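Local coordinates for protein transcriptional regulator, MarR family (Neisseria meningitidis serogroup B, PDB 3G3Z) that probably binds DNA as a homodimeric winged helix-turn-helix transcription factor of the MarR family and regulates gene expression, at the interface of chains A and B. Coordinates in Å, arbitrary orientation; residue numbers count along the deposited sequence, not the author numbering. Chains: chain A/B, Transcriptional regulator, MarR family.

Contact 1: the interface of chains A and B. Residues chain A 20, 31, 54-55; chain B 7, 10-11, 14.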
loop_
_atom_site.group_PDB
_atom_site.type_symbol
_atom_site.label_atom_id
_atom_site.label_comp_id
_atom_site.label_asym_id
_atom_site.label_seq_id
_atom_site.Cartn_x
_atom_site.Cartn_y
_atom_site.Cartn_z
ATOM N N PHE A 20 -7.430 -2.111 2.755
ATOM C CA PHE A 20 -7.559 -1.069 3.754
ATOM C C PHE A 20 -8.131 0.212 3.141
ATOM O O PHE A 20 -9.028 0.833 3.720
ATOM C CB PHE A 20 -6.199 -0.792 4.419
ATOM C CG PHE A 20 -6.281 0.122 5.607
ATOM C CD1 PHE A 20 -6.909 -0.292 6.776
ATOM C CD2 PHE A 20 -5.724 1.396 5.563
ATOM C CE1 PHE A 20 -6.986 0.552 7.870
ATOM C CE2 PHE A 20 -5.790 2.246 6.662
ATOM C CZ PHE A 20 -6.424 1.829 7.812
ATOM N N TYR A 31 -8.058 7.918 1.977
ATOM C CA TYR A 31 -6.928 7.695 2.869
ATOM C C TYR A 31 -6.442 8.994 3.495
ATOM O O TYR A 31 -6.247 9.065 4.699
ATOM C CB TYR A 31 -5.797 6.996 2.103
ATOM C CG TYR A 31 -4.619 6.618 2.960
ATOM C CD1 TYR A 31 -3.508 7.459 3.054
ATOM C CD2 TYR A 31 -4.611 5.427 3.678
ATOM C CE1 TYR A 31 -2.429 7.135 3.853
ATOM C CE2 TYR A 31 -3.529 5.086 4.481
ATOM C CZ TYR A 31 -2.431 5.944 4.546
ATOM O OH TYR A 31 -1.348 5.624 5.322
ATOM N N LYS A 54 2.948 9.345 10.735
ATOM C CA LYS A 54 2.159 8.173 11.095
ATOM C C LYS A 54 1.575 7.436 9.877
ATOM O O LYS A 54 1.650 6.212 9.800
ATOM C CB LYS A 54 1.033 8.571 12.052
ATOM C CG LYS A 54 0.237 7.395 12.601
ATOM C CD LYS A 54 -0.954 7.890 13.408
ATOM C CE LYS A 54 -1.944 6.767 13.740
ATOM N NZ LYS A 54 -1.527 5.963 14.925
ATOM N N TRP A 55 0.998 8.177 8.931
ATOM C CA TRP A 55 0.304 7.543 7.812
ATOM C C TRP A 55 1.114 7.545 6.533
ATOM O O TRP A 55 0.623 7.122 5.487
ATOM C CB TRP A 55 -1.098 8.127 7.620
ATOM C CG TRP A 55 -1.958 7.829 8.813
ATOM C CD1 TRP A 55 -2.240 8.667 9.847
ATOM C CD2 TRP A 55 -2.611 6.585 9.108
ATOM N NE1 TRP A 55 -3.044 8.029 10.771
ATOM C CE2 TRP A 55 -3.277 6.746 10.345
ATOM C CE3 TRP A 55 -2.690 5.347 8.450
ATOM C CZ2 TRP A 55 -4.027 5.710 10.942
ATOM C CZ3 TRP A 55 -3.432 4.317 9.042
ATOM C CH2 TRP A 55 -4.096 4.510 10.275
ATOM N N ASP B 7 -5.409 0.151 13.421
ATOM C CA ASP B 7 -4.527 1.309 13.316
ATOM C C ASP B 7 -3.074 0.856 13.231
ATOM O O ASP B 7 -2.295 1.328 12.376
ATOM C CB ASP B 7 -4.718 2.224 14.528
ATOM C CG ASP B 7 -3.948 3.509 14.402
ATOM O OD1 ASP B 7 -4.538 4.491 13.925
ATOM O OD2 ASP B 7 -2.753 3.535 14.757
ATOM N N GLY B 10 -2.704 -0.712 9.714
ATOM C CA GLY B 10 -2.790 0.284 8.641
ATOM C C GLY B 10 -1.535 1.118 8.469
ATOM O O GLY B 10 -1.049 1.281 7.341
ATOM N N THR B 11 -1.017 1.646 9.584
ATOM C CA THR B 11 0.199 2.459 9.568
ATOM C C THR B 11 1.370 1.632 9.036
ATOM O O THR B 11 2.101 2.077 8.136
ATOM C CB THR B 11 0.548 3.060 10.972
ATOM O OG1 THR B 11 0.617 2.022 11.950
ATOM C CG2 THR B 11 -0.486 4.071 11.417
ATOM N N ASN B 14 1.145 0.567 5.207
ATOM C CA ASN B 14 1.404 1.777 4.427
ATOM C C ASN B 14 2.878 2.183 4.423
ATOM O O ASN B 14 3.417 2.580 3.387
ATOM C CB ASN B 14 0.499 2.924 4.869
ATOM C CG ASN B 14 -0.802 2.939 4.106
ATOM O OD1 ASN B 14 -0.857 3.465 2.988
ATOM N ND2 ASN B 14 -1.865 2.351 4.694
HETATM O O HOH W 1 2.267 4.752 7.652
HETATM O O HOH W 2 0.736 6.041 2.430
#
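A:Trp55 of one MarR-family subunit lays the six-membered ring of its indole against B:Thr11 on the N-terminal helix (5-26) of the other, in the dimer interface typical of these winged helix-turn-helix regulators. The methyl CG2 of B:Thr11 sits over one face of the ring, 3.7 Å from its centroid, a CH-pi contact. CG of A:Lys54 lies over the same face towards the rim, beside the methyl and in contact with it, so the two share that face. B:Thr11 OG1 lies between the backbone N and the carbonyl carbon, which turns the hydroxyl back to its own helix, to the carbonyl O of B:Asp7, and the methyl towards chain A. The carboxylate of B:Asp7 stands nearly perpendicular to the indole, the planes 83° apart, with OD1 3.3 Å from CZ2 of A:Trp55. Its other oxygen, OD2, takes a hydrogen-bonded salt bridge on its syn lone pair from NZ of A:Lys54, at 2.7 Å. The lysine chain runs extended and bends at its end (chi4 82°), swinging NZ round to the syn side of OD2. Farther along the helix, B:Asn14 turns the face of its amide to the hydroxyl end of A:Tyr31, OH standing above CG; amide and ring planes are inclined by 33°, and OD1 is 3.3 Å from CZ. The amide's rotation is set within chain B, where ND2 donates to the carbonyl O of B:Gly10, which lies in the amide plane. The phenol OH bonds instead to the carbonyl O of A:Trp55, in the plane of the tyrosine ring, tying helix 31-43 to the end of helix 48-55. B:Gly10 brings its CA over the rim of one face of A:Phe20, 4.0 Å from CZ. Water 1 bridges the carbonyl oxygens of A:Lys54 and B:Thr11, each at 2.7 Å; water 2 links A:Trp55 O more distantly to B:Asn14 OD1.

Contact 2: the interface of chains A and B. Residues chain A 19, 22-23, 26, 109; chain B 136-137, 140.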
loop_
_atom_site.group_PDB
_atom_site.type_symbol
_atom_site.label_atom_id
_atom_site.label_comp_id
_atom_site.label_asym_id
_atom_site.label_seq_id
_atom_site.Cartn_x
_atom_site.Cartn_y
_atom_site.Cartn_z
ATOM N N VAL A 19 -6.934 -3.107 0.239
ATOM C CA VAL A 19 -8.155 -3.528 0.918
ATOM C C VAL A 19 -8.474 -2.583 2.072
ATOM O O VAL A 19 -9.639 -2.296 2.328
ATOM C CB VAL A 19 -8.082 -5.023 1.374
ATOM C CG1 VAL A 19 -9.287 -5.410 2.203
ATOM C CG2 VAL A 19 -8.004 -5.944 0.144
ATOM N N LYS A 22 -9.920 0.341 0.436
ATOM C CA LYS A 22 -11.282 0.014 0.027
ATOM C C LYS A 22 -12.243 0.173 1.207
ATOM O O LYS A 22 -13.312 0.773 1.063
ATOM C CB LYS A 22 -11.335 -1.405 -0.525
ATOM C CG LYS A 22 -12.683 -1.833 -1.067
ATOM C CD LYS A 22 -12.643 -3.304 -1.469
ATOM C CE LYS A 22 -12.025 -3.483 -2.842
ATOM N NZ LYS A 22 -11.773 -4.918 -3.133
ATOM N N TRP A 23 -11.852 -0.340 2.373
ATOM C CA TRP A 23 -12.654 -0.155 3.579
ATOM C C TRP A 23 -12.867 1.336 3.877
ATOM O O TRP A 23 -13.990 1.761 4.134
ATOM C CB TRP A 23 -12.036 -0.855 4.795
ATOM C CG TRP A 23 -12.838 -0.598 6.001
ATOM C CD1 TRP A 23 -13.968 -1.260 6.392
ATOM C CD2 TRP A 23 -12.631 0.444 6.964
ATOM N NE1 TRP A 23 -14.456 -0.715 7.553
ATOM C CE2 TRP A 23 -13.660 0.337 7.920
ATOM C CE3 TRP A 23 -11.674 1.454 7.110
ATOM C CZ2 TRP A 23 -13.755 1.202 9.012
ATOM C CZ3 TRP A 23 -11.769 2.308 8.192
ATOM C CH2 TRP A 23 -12.796 2.179 9.126
ATOM N N GLN A 26 -15.432 2.830 1.740
ATOM C CA GLN A 26 -16.785 2.423 2.136
ATOM C C GLN A 26 -17.354 3.270 3.269
ATOM O O GLN A 26 -18.545 3.144 3.598
ATOM C CB GLN A 26 -16.845 0.928 2.503
ATOM C CG GLN A 26 -16.552 -0.028 1.336
ATOM C CD GLN A 26 -17.449 0.213 0.127
ATOM O OE1 GLN A 26 -18.639 -0.110 0.139
ATOM N NE2 GLN A 26 -16.882 0.795 -0.917
ATOM N N PHE A 109 -14.877 -2.814 12.452
ATOM C CA PHE A 109 -14.021 -3.514 11.470
ATOM C C PHE A 109 -12.847 -4.206 12.149
ATOM O O PHE A 109 -12.530 -5.356 11.845
ATOM C CB PHE A 109 -13.500 -2.530 10.413
ATOM C CG PHE A 109 -12.916 -3.194 9.183
ATOM C CD1 PHE A 109 -13.690 -4.039 8.393
ATOM C CD2 PHE A 109 -11.616 -2.940 8.797
ATOM C CE1 PHE A 109 -13.175 -4.640 7.261
ATOM C CE2 PHE A 109 -11.075 -3.526 7.642
ATOM C CZ PHE A 109 -11.857 -4.385 6.875
HETATM N N MSE B 136 -10.684 -9.427 5.756
HETATM C CA MSE B 136 -10.972 -8.035 5.462
HETATM C C MSE B 136 -11.935 -7.898 4.285
HETATM O O MSE B 136 -12.904 -7.143 4.373
HETATM C CB MSE B 136 -9.674 -7.257 5.205
HETATM C CG MSE B 136 -8.785 -7.055 6.438
HETATM SE SE MSE B 136 -7.021 -6.264 6.022
HETATM C CE MSE B 136 -6.811 -6.936 4.222
ATOM N N GLU B 137 -11.675 -8.629 3.196
ATOM C CA GLU B 137 -12.547 -8.603 2.022
ATOM C C GLU B 137 -13.944 -9.133 2.351
ATOM O O GLU B 137 -14.941 -8.567 1.913
ATOM C CB GLU B 137 -11.948 -9.401 0.857
ATOM C CG GLU B 137 -10.729 -8.755 0.207
ATOM C CD GLU B 137 -11.078 -7.644 -0.775
ATOM O OE1 GLU B 137 -10.415 -7.567 -1.829
ATOM O OE2 GLU B 137 -12.008 -6.847 -0.510
ATOM N N ILE B 140 -15.848 -6.636 4.458
ATOM C CA ILE B 140 -16.242 -5.566 3.548
ATOM C C ILE B 140 -17.444 -5.983 2.685
ATOM O O ILE B 140 -18.391 -5.204 2.530
ATOM C CB ILE B 140 -15.047 -5.093 2.671
ATOM C CG1 ILE B 140 -14.007 -4.358 3.528
ATOM C CG2 ILE B 140 -15.513 -4.188 1.535
ATOM C CD1 ILE B 140 -12.642 -4.231 2.870
#
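A:Phe109 touches B:Met136, a selenomethionine, with the edge of its ring: the carbonyl O of B:Met136 lies in the ring plane, 3.8 Å from CE1. One face of the phenyl is covered from within chain A by the indole of A:Trp23, whose CD1 stands over the ring centre. Reciprocally, CD2 of A:Phe109 lies above the rim of one indole face. The two aromatics thus join helix 93-117 to the N-terminal helix 5-25 behind the dimer contact, while CB of A:Trp23 meets the partner at B:Ile140 CD1. In this predominantly apolar helix-to-helix interface, B:Ile140 from the C-terminal helix 119-143 has the largest buried surface of the residues here, 82 Å². Its CG1 meets the rim of the phenyl at CE1, out of the ring plane on the side where the indole lies, and its extended branch (chi2 163°) carries CD1 on to 3.6 Å from CG1 of A:Val19. That same valine methyl meets CB and CE of B:Met136, each at 3.5 Å; the bend at chi3 (-29°) turns CE towards it. The other methyl, CG2, faces the carboxylate of B:Glu137, with CD 3.6 Å away. A:Lys22 reaches this carboxylate from the polar flank, crossing the glutamate chain at about a right angle. Its NZ forms a salt bridge with the group; the hydrogen bond to OE1 is weak, whereas OE2 accepts through its syn lone pair at 3.3 Å.

The C-alpha centres of contact 1 and contact 2 lie about 13 Å apart within one two-fold interface, so each recurs with the chains exchanged. The N-terminal helix connects them: in chain A, A:Phe20 serves contact 1, while A:Val19, A:Lys22 and A:Trp23 on the same helix serve contact 2. Contact 1 sets the partner's N-terminal helix against helices 5-25, 31-43 and 48-55, whereas contact 2 engages its C-terminal helix. Through both, the terminal helices clasp the two subunits, and contact 1 may couple the dimer core to the helices of the DNA-binding region, influencing how the two lobes are spaced.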